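A putative transcriptional regulator (Rhodococcus sp., PDB 2HKU) probably binds regulatory DNA through a helix-turn-helix and so controls transcription, probably as a dimer, as in other TetR-family regulators. Local coordinates at residues L113-S116 with A117-M120. Residues are numbered along the deposited sequence; the frame is centred on the assembly and turned at random.
Sequences LFTS and AMLM. With EDO (1,2-ethanediol), chain H.
The backbone oxygen of Ser116 takes two donors. Met120 N reaches it in a weak, bent hydrogen bond of 3.1 Å. The second donor is O2 of a 1,2-ethanediol, probably left from crystallisation, at 3.1 Å from Ser116 O. The same diol is also hydrogen-bonded to Ser116 O of the second subunit, so it bridges the chains. Earlier in helix 108-120 the i to i+4 bonds are straighter: Ala117 N lies 2.8 Å from Leu113 O, with an angle of 161° at the hydrogen. One turn apart, Phe114 and Met118, a selenomethionine, form a Met-aromatic contact. With CG anti to the backbone N (chi1 176°), the Phe114 ring turns one face to Met118. Met118 CG sits over that face, shifted toward the rim, in a CH-pi contact 4.2 Å from the centroid. The bend at chi3 (-91°) turns Met118 CE over the rim of the same face, 3.5 Å from Phe114 CD2. SE approaches the ring obliquely. Met118 CE also touches Thr115 CG2, while Thr115 OG1 is hydrogen-bonded to Glu112 O. An alanine in place of Phe114 would probably open a gap beside Met118 and leave its selenium and CE less firmly held. Phe114 also packs on Val75, Ile131, Leu135 and Phe173, so helices 63-87, 125-152 and 161-181 meet helix 108-120 here. Leu119 packs against Leu119 of the second subunit. The contact is mainly apolar and serves both the subunit core and the dimer interface; the polar link from Ser116 O to the second subunit runs through the diol.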
loop_
_atom_site.group_PDB
_atom_site.type_symbol
_atom_site.label_atom_id
_atom_site.label_comp_id
_atom_site.label_asym_id
_atom_site.label_seq_id
_atom_site.Cartn_x
_atom_site.Cartn_y
_atom_site.Cartn_z
ATOM N N LEU A 113 5.159 -6.092 -6.606
ATOM C CA LEU A 113 5.268 -7.498 -6.223
ATOM C C LEU A 113 5.382 -7.779 -4.707
ATOM O O LEU A 113 4.780 -8.765 -4.186
ATOM C CB LEU A 113 6.479 -8.143 -6.902
ATOM C CG LEU A 113 6.650 -9.621 -6.986
ATOM C CD1 LEU A 113 5.411 -10.146 -7.766
ATOM C CD2 LEU A 113 7.926 -9.903 -7.788
ATOM N N PHE A 114 6.149 -6.953 -3.990
ATOM C CA PHE A 114 6.379 -7.206 -2.591
ATOM C C PHE A 114 5.078 -6.867 -1.837
ATOM O O PHE A 114 4.735 -7.554 -0.879
ATOM C CB PHE A 114 7.481 -6.269 -2.075
ATOM C CG PHE A 114 7.726 -6.396 -0.584
ATOM C CD1 PHE A 114 8.109 -7.616 -0.019
ATOM C CD2 PHE A 114 7.611 -5.262 0.242
ATOM C CE1 PHE A 114 8.362 -7.728 1.360
ATOM C CE2 PHE A 114 7.890 -5.338 1.598
ATOM C CZ PHE A 114 8.231 -6.558 2.208
ATOM N N THR A 115 4.384 -5.788 -2.235
ATOM C CA THR A 115 2.998 -5.527 -1.694
ATOM C C THR A 115 2.041 -6.734 -1.905
ATOM O O THR A 115 1.256 -7.079 -0.975
ATOM C CB THR A 115 2.348 -4.128 -2.175
ATOM O OG1 THR A 115 2.012 -4.192 -3.568
ATOM C CG2 THR A 115 3.259 -2.999 -1.890
ATOM N N SER A 116 2.111 -7.391 -3.073
ATOM C CA SER A 116 1.288 -8.598 -3.344
ATOM C C SER A 116 1.707 -9.725 -2.472
ATOM O O SER A 116 0.833 -10.452 -1.861
ATOM C CB SER A 116 1.315 -9.044 -4.796
ATOM O OG SER A 116 0.686 -7.992 -5.512
ATOM N N ALA A 117 3.029 -9.852 -2.326
ATOM C CA ALA A 117 3.537 -10.834 -1.357
ATOM C C ALA A 117 3.040 -10.594 0.110
ATOM O O ALA A 117 2.735 -11.570 0.794
ATOM C CB ALA A 117 5.059 -10.949 -1.367
HETATM N N MSE A 118 3.051 -9.351 0.614
HETATM C CA MSE A 118 2.624 -9.085 1.992
HETATM C C MSE A 118 1.124 -9.415 2.207
HETATM O O MSE A 118 0.681 -9.740 3.337
HETATM C CB MSE A 118 2.779 -7.595 2.365
HETATM C CG MSE A 118 4.229 -7.120 2.565
HETATM SE SE MSE A 118 4.441 -5.364 3.272
HETATM C CE MSE A 118 4.520 -4.284 1.597
ATOM N N LEU A 119 0.354 -9.198 1.161
ATOM C CA LEU A 119 -1.060 -9.501 1.169
ATOM C C LEU A 119 -1.359 -11.003 1.141
ATOM O O LEU A 119 -2.464 -11.428 1.607
ATOM C CB LEU A 119 -1.781 -8.800 0.036
ATOM C CG LEU A 119 -1.910 -7.314 0.187
ATOM C CD1 LEU A 119 -2.404 -6.759 -1.145
ATOM C CD2 LEU A 119 -2.792 -6.894 1.357
HETATM N N MSE A 120 -0.481 -11.808 0.555
HETATM C CA MSE A 120 -0.811 -13.232 0.449
HETATM C C MSE A 120 -0.257 -14.106 1.544
HETATM O O MSE A 120 -0.531 -15.309 1.547
HETATM C CB MSE A 120 -0.607 -13.871 -0.943
HETATM C CG MSE A 120 0.739 -13.716 -1.656
HETATM SE SE MSE A 120 2.261 -14.661 -0.911
HETATM C CE MSE A 120 2.003 -16.298 -1.971
HETATM C C1 EDO H . -3.673 -9.251 -4.459
HETATM O O1 EDO H . -4.606 -9.009 -5.592
HETATM C C2 EDO H . -2.199 -9.723 -4.683
HETATM O O2 EDO H . -1.716 -10.584 -3.538
#